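Local coordinates for protein choline kinase (Streptococcus pneumoniae, PDB 4R78) that probably phosphorylates choline at the expense of ATP, as a bacterial choline kinase with a protein kinase-like fold, at residues L84-D89 with K141-E146; Q134-S139 with R190-I195. All coordinates share one frame; numbering follows the deposited sequence.

Contact 1: residues L84-D89 with K141-E146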
loop_
_atom_site.group_PDB
_atom_site.type_symbol
_atom_site.label_atom_id
_atom_site.label_comp_id
_atom_site.label_asym_id
_atom_site.label_seq_id
_atom_site.Cartn_x
_atom_site.Cartn_y
_atom_site.Cartn_z
ATOM N N LEU A 84 -5.516 4.925 11.472
ATOM C CA LEU A 84 -4.976 3.928 12.401
ATOM C C LEU A 84 -5.879 3.744 13.617
ATOM O O LEU A 84 -6.264 2.620 13.946
ATOM C CB LEU A 84 -3.567 4.306 12.868
ATOM C CG LEU A 84 -2.315 3.929 12.076
ATOM C CD1 LEU A 84 -1.094 4.148 12.956
ATOM C CD2 LEU A 84 -2.350 2.489 11.583
ATOM N N GLU A 85 -6.209 4.845 14.292
ATOM C CA GLU A 85 -7.043 4.752 15.498
ATOM C C GLU A 85 -8.484 4.341 15.189
ATOM O O GLU A 85 -9.137 3.702 16.014
ATOM C CB GLU A 85 -6.964 6.030 16.355
ATOM C CG GLU A 85 -7.555 7.278 15.730
ATOM C CD GLU A 85 -7.092 8.576 16.389
ATOM O OE1 GLU A 85 -7.287 9.627 15.759
ATOM O OE2 GLU A 85 -6.540 8.558 17.516
ATOM N N LEU A 86 -8.954 4.678 13.989
ATOM C CA LEU A 86 -10.279 4.261 13.538
ATOM C C LEU A 86 -10.327 2.767 13.209
ATOM O O LEU A 86 -11.292 2.084 13.558
ATOM C CB LEU A 86 -10.725 5.094 12.330
ATOM C CG LEU A 86 -12.018 4.685 11.609
ATOM C CD1 LEU A 86 -13.214 4.631 12.562
ATOM C CD2 LEU A 86 -12.308 5.617 10.454
ATOM N N LEU A 87 -9.286 2.263 12.552
ATOM C CA LEU A 87 -9.274 0.877 12.082
ATOM C C LEU A 87 -8.827 -0.133 13.134
ATOM O O LEU A 87 -8.951 -1.344 12.922
ATOM C CB LEU A 87 -8.402 0.743 10.833
ATOM C CG LEU A 87 -8.939 1.384 9.554
ATOM C CD1 LEU A 87 -7.837 1.478 8.523
ATOM C CD2 LEU A 87 -10.134 0.612 9.014
ATOM N N LYS A 88 -8.321 0.364 14.263
ATOM C CA LYS A 88 -7.702 -0.494 15.278
ATOM C C LYS A 88 -8.578 -1.672 15.710
ATOM O O LYS A 88 -8.087 -2.796 15.809
ATOM C CB LYS A 88 -7.254 0.313 16.503
ATOM C CG LYS A 88 -6.411 -0.511 17.475
ATOM C CD LYS A 88 -6.102 0.238 18.759
ATOM C CE LYS A 88 -5.345 -0.650 19.735
ATOM N NZ LYS A 88 -6.130 -1.851 20.130
ATOM N N ASP A 89 -9.864 -1.421 15.950
ATOM C CA ASP A 89 -10.737 -2.475 16.486
ATOM C C ASP A 89 -11.112 -3.584 15.497
ATOM O O ASP A 89 -11.771 -4.553 15.875
ATOM C CB ASP A 89 -11.966 -1.904 17.221
ATOM C CG ASP A 89 -12.903 -1.122 16.315
ATOM O OD1 ASP A 89 -12.828 -1.267 15.080
ATOM O OD2 ASP A 89 -13.734 -0.365 16.859
ATOM N N LYS A 141 -16.695 1.896 8.273
ATOM C CA LYS A 141 -15.854 2.966 8.796
ATOM C C LYS A 141 -15.630 4.035 7.741
ATOM O O LYS A 141 -15.423 3.724 6.561
ATOM C CB LYS A 141 -14.521 2.412 9.310
ATOM C CG LYS A 141 -14.684 1.503 10.517
ATOM C CD LYS A 141 -13.381 0.866 10.950
ATOM C CE LYS A 141 -13.574 0.080 12.248
ATOM N NZ LYS A 141 -13.812 0.933 13.454
ATOM N N GLU A 142 -15.692 5.291 8.176
ATOM C CA GLU A 142 -15.484 6.432 7.303
ATOM C C GLU A 142 -14.061 6.951 7.481
ATOM O O GLU A 142 -13.785 7.791 8.345
ATOM C CB GLU A 142 -16.516 7.524 7.600
ATOM C CG GLU A 142 -17.954 7.139 7.243
ATOM C CD GLU A 142 -18.219 7.126 5.743
ATOM O OE1 GLU A 142 -17.612 7.946 5.016
ATOM O OE2 GLU A 142 -19.042 6.298 5.294
ATOM N N LEU A 143 -13.157 6.422 6.664
ATOM C CA LEU A 143 -11.758 6.829 6.701
ATOM C C LEU A 143 -11.616 8.270 6.252
ATOM O O LEU A 143 -12.440 8.782 5.485
ATOM C CB LEU A 143 -10.905 5.946 5.781
ATOM C CG LEU A 143 -10.919 4.427 5.992
ATOM C CD1 LEU A 143 -9.910 3.752 5.073
ATOM C CD2 LEU A 143 -10.664 4.056 7.447
ATOM N N ARG A 144 -10.571 8.924 6.742
ATOM C CA ARG A 144 -10.176 10.212 6.206
ATOM C C ARG A 144 -9.347 9.988 4.951
ATOM O O ARG A 144 -8.388 9.209 4.954
ATOM C CB ARG A 144 -9.413 11.025 7.249
ATOM C CG ARG A 144 -10.340 11.732 8.228
ATOM C CD ARG A 144 -9.581 12.500 9.302
ATOM N NE ARG A 144 -8.597 13.419 8.737
ATOM C CZ ARG A 144 -7.929 14.332 9.437
ATOM N NH1 ARG A 144 -8.144 14.471 10.742
ATOM N NH2 ARG A 144 -7.046 15.113 8.827
ATOM N N GLY A 145 -9.742 10.666 3.881
ATOM C CA GLY A 145 -9.120 10.495 2.580
ATOM C C GLY A 145 -10.121 9.977 1.567
ATOM O O GLY A 145 -10.843 9.011 1.824
ATOM N N GLU A 146 -10.167 10.639 0.417
ATOM C CA GLU A 146 -11.017 10.222 -0.690
ATOM C C GLU A 146 -10.118 9.934 -1.879
ATOM O O GLU A 146 -9.611 10.864 -2.520
ATOM C CB GLU A 146 -12.026 11.321 -1.044
ATOM C CG GLU A 146 -12.972 11.703 0.091
ATOM C CD GLU A 146 -13.996 10.621 0.391
ATOM O OE1 GLU A 146 -14.624 10.108 -0.560
ATOM O OE2 GLU A 146 -14.173 10.286 1.580
#

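Contact 2: residues Q134-S139 with R190-I195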
loop_
_atom_site.group_PDB
_atom_site.type_symbol
_atom_site.label_atom_id
_atom_site.label_comp_id
_atom_site.label_asym_id
_atom_site.label_seq_id
_atom_site.Cartn_x
_atom_site.Cartn_y
_atom_site.Cartn_z
ATOM N N GLN A 134 -13.195 -8.785 3.221
ATOM C CA GLN A 134 -14.594 -8.539 3.552
ATOM C C GLN A 134 -14.695 -7.661 4.791
ATOM O O GLN A 134 -15.499 -6.733 4.836
ATOM C CB GLN A 134 -15.334 -9.844 3.805
ATOM C CG GLN A 134 -15.616 -10.648 2.564
ATOM C CD GLN A 134 -16.369 -11.919 2.874
ATOM O OE1 GLN A 134 -16.077 -12.601 3.856
ATOM N NE2 GLN A 134 -17.344 -12.248 2.038
ATOM N N THR A 135 -13.865 -7.958 5.788
ATOM C CA THR A 135 -13.869 -7.214 7.046
ATOM C C THR A 135 -13.625 -5.724 6.813
ATOM O O THR A 135 -14.345 -4.877 7.353
ATOM C CB THR A 135 -12.839 -7.784 8.047
ATOM O OG1 THR A 135 -13.262 -9.087 8.477
ATOM C CG2 THR A 135 -12.697 -6.882 9.264
ATOM N N ILE A 136 -12.619 -5.400 6.006
ATOM C CA ILE A 136 -12.329 -3.992 5.757
ATOM C C ILE A 136 -13.411 -3.336 4.901
ATOM O O ILE A 136 -13.887 -2.255 5.231
ATOM C CB ILE A 136 -10.884 -3.728 5.219
ATOM C CG1 ILE A 136 -10.664 -2.236 4.931
ATOM C CG2 ILE A 136 -10.582 -4.548 3.988
ATOM C CD1 ILE A 136 -10.773 -1.329 6.149
ATOM N N HIS A 137 -13.834 -4.007 3.832
ATOM C CA HIS A 137 -14.787 -3.391 2.913
ATOM C C HIS A 137 -16.199 -3.228 3.467
ATOM O O HIS A 137 -16.939 -2.361 3.003
ATOM C CB HIS A 137 -14.800 -4.104 1.560
ATOM C CG HIS A 137 -13.478 -4.066 0.861
ATOM N ND1 HIS A 137 -13.111 -4.988 -0.093
ATOM C CD2 HIS A 137 -12.421 -3.230 1.003
ATOM C CE1 HIS A 137 -11.893 -4.711 -0.524
ATOM N NE2 HIS A 137 -11.453 -3.648 0.125
ATOM N N THR A 138 -16.551 -4.037 4.465
ATOM C CA THR A 138 -17.866 -3.949 5.108
ATOM C C THR A 138 -17.794 -3.325 6.508
ATOM O O THR A 138 -18.750 -3.420 7.283
ATOM C CB THR A 138 -18.536 -5.335 5.228
ATOM O OG1 THR A 138 -17.782 -6.155 6.128
ATOM C CG2 THR A 138 -18.645 -6.020 3.864
ATOM N N SER A 139 -16.669 -2.690 6.829
ATOM C CA SER A 139 -16.444 -2.143 8.173
ATOM C C SER A 139 -17.391 -0.999 8.532
ATOM O O SER A 139 -17.576 -0.702 9.716
ATOM C CB SER A 139 -15.002 -1.657 8.316
ATOM O OG SER A 139 -14.809 -0.437 7.616
ATOM N N ARG A 190 -17.910 3.690 -2.685
ATOM C CA ARG A 190 -17.102 4.407 -1.713
ATOM C C ARG A 190 -17.084 3.663 -0.381
ATOM O O ARG A 190 -18.041 3.730 0.403
ATOM C CB ARG A 190 -17.636 5.830 -1.549
ATOM C CG ARG A 190 -16.837 6.689 -0.604
ATOM C CD ARG A 190 -17.429 8.084 -0.495
ATOM N NE ARG A 190 -16.807 8.829 0.594
ATOM C CZ ARG A 190 -17.202 8.784 1.864
ATOM N NH1 ARG A 190 -18.238 8.035 2.229
ATOM N NH2 ARG A 190 -16.558 9.496 2.776
ATOM N N LYS A 191 -15.990 2.945 -0.141
ATOM C CA LYS A 191 -15.834 2.128 1.061
ATOM C C LYS A 191 -14.414 2.257 1.600
ATOM O O LYS A 191 -13.495 2.639 0.870
ATOM C CB LYS A 191 -16.127 0.651 0.759
ATOM C CG LYS A 191 -17.503 0.364 0.149
ATOM C CD LYS A 191 -18.608 0.387 1.184
ATOM C CE LYS A 191 -19.945 0.014 0.553
ATOM N NZ LYS A 191 -21.075 0.216 1.497
ATOM N N SER A 192 -14.238 1.930 2.879
ATOM C CA SER A 192 -12.909 1.875 3.478
ATOM C C SER A 192 -12.048 0.830 2.769
ATOM O O SER A 192 -12.415 -0.347 2.706
ATOM C CB SER A 192 -13.031 1.555 4.967
ATOM O OG SER A 192 -13.813 0.393 5.172
ATOM N N CYS A 193 -10.916 1.276 2.219
ATOM C CA CYS A 193 -9.984 0.403 1.485
ATOM C C CYS A 193 -8.560 0.517 2.017
ATOM O O CYS A 193 -8.176 1.555 2.562
ATOM C CB CYS A 193 -9.963 0.753 -0.005
ATOM S SG CYS A 193 -11.485 0.407 -0.927
ATOM N N HIS A 194 -7.782 -0.549 1.836
ATOM C CA HIS A 194 -6.364 -0.564 2.196
ATOM C C HIS A 194 -5.521 0.191 1.172
ATOM O O HIS A 194 -4.614 0.937 1.549
ATOM C CB HIS A 194 -5.863 -2.002 2.335
ATOM C CG HIS A 194 -4.426 -2.107 2.738
ATOM N ND1 HIS A 194 -3.387 -1.893 1.858
ATOM C CD2 HIS A 194 -3.856 -2.408 3.929
ATOM C CE1 HIS A 194 -2.238 -2.048 2.491
ATOM N NE2 HIS A 194 -2.495 -2.367 3.748
ATOM N N ILE A 195 -5.830 -0.023 -0.110
ATOM C CA ILE A 195 -5.204 0.652 -1.268
ATOM C C ILE A 195 -3.842 0.131 -1.759
ATOM O O ILE A 195 -3.384 0.527 -2.835
ATOM C CB ILE A 195 -5.054 2.206 -1.054
ATOM C CG1 ILE A 195 -6.417 2.835 -0.706
ATOM C CG2 ILE A 195 -4.394 2.895 -2.265
ATOM C CD1 ILE A 195 -7.451 2.835 -1.842
#

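Contact 1: residues L84-D89 with K141-E146
Lys141 and Leu86 are the two residues with the most surface buried in this contact, and their side chains run antiparallel, aliphatic parts alongside. CG of Leu86 stands anti to the backbone nitrogen (chi1 173°), which puts it beside the carbonyl carbon and over Lys141: CD1 lies against CG of Lys141 at 4.0 Å, while CD2 rests on the main chain, 3.4 Å from the carbonyl oxygen of Glu142. The lysine is extended until its last bond, where a bend (chi4 -70°) turns the ammonium toward the backbone of the other segment. There NZ donates to the backbone O of Leu86 over 2.8 Å, in a fairly straight line at the acceptor (C=O...N angle 159°). The same NZ forms a salt bridge with Asp89 OD1 at 2.9 Å, approaching the carboxylate from its syn side and somewhat out of its plane. One ammonium thus bridges the backbone O of Leu86 and the carboxylate three residues on, near the C-terminal end of helix 77-87, where the helix dipole probably adds to the attraction.

Below this polar grip the contact turns apolar. CD2 of Leu143 fits between the two leucines of the helix, 3.8 Å from CD2 of Leu86 and also 3.8 Å from CG of Leu87, whose side chain crosses it at about a right angle. Leu87 also rests on Trp215. Helix 77-87, which follows strand 61-66 and precedes strand 96-100 in the chain, probably corresponds to the alphaC helix of the N-terminal lobe in protein kinase-like folds, and the loop 141-146 following helix 126-137 packs against its C-terminal part.

Contact 2: residues Q134-S139 with R190-I195
The hydroxyl of Ser192 donates to the backbone O of Ile136, and the short OG-to-O distance of 2.6 Å marks the tightest point between the strand and the helix end. The donor is tilted 30° from the carbonyl plane. Ser139 N, at 3.2 Å, reaches Ile136 O from the opposite face, so two donors hold this carbonyl as the helix terminates. Ser192 OG can be directed there because it lies between its own backbone N and carbonyl carbon (chi1 53°). Ser139 OG sits 2.8 Å from Ser192 OG and also accepts a hydrogen bond from Lys141 N.

Ile136 closes the buried side with carbon: its CD1 packs 3.8 Å from Ser192 CB. Next to it the His137 ring presents an edge, CD2 standing 3.3 Å from Ser192 O near the ring plane, while Cys193 SG approaches the ring obliquely. The ring's rotation is fixed by partners beyond the two segments, ND1 by the hydroxyl of Tyr248 and NE2 by Asp226.

Packing is sparser at Lys191. Its CB bond points to the helix, yet a bend at chi2 (-78°) carries the chain away, and contact is limited to methylenes beside His137 O, with CD at 3.7 Å; the residue is exposed.

Strand 191-193 leads directly into His194 and Ile195, whose backbone nitrogens both bond to Asp226, while His194 NE2 reaches the carbonyl of Ile213. This is consistent with the start of the catalytic loop in protein kinase-like folds, His194 probably opening the HxDxxxxN (Brenner) motif that would end at Asn201 of the AMP pocket, secured from helix 223-233 by an aspartate and backed by the helix that ends at His137.

How the contacts relate
Contact 2 is the more buried of the two, lying within the helical lobe where helix 126-137 meets strand 191-193; contact 1 is only partly buried and ties the loop after that same helix to helix 77-87 of the sheet-bearing lobe. Both engage a carbonyl near a helix's C-terminal end: contact 1 with a lysine ammonium, beside a salt bridge and leucines, contact 2 with a serine hydroxyl, beside a histidine edge and a buried isoleucine. Their centres lie about 10 Å apart, and the two sites touch. Arg190 forms salt bridges with Glu142 and Glu146, and Leu87 CD2 packs 3.5 Å from Ile136 CD1. Together they connect 134-139, 190-195 and helix 77-87 across the lobes.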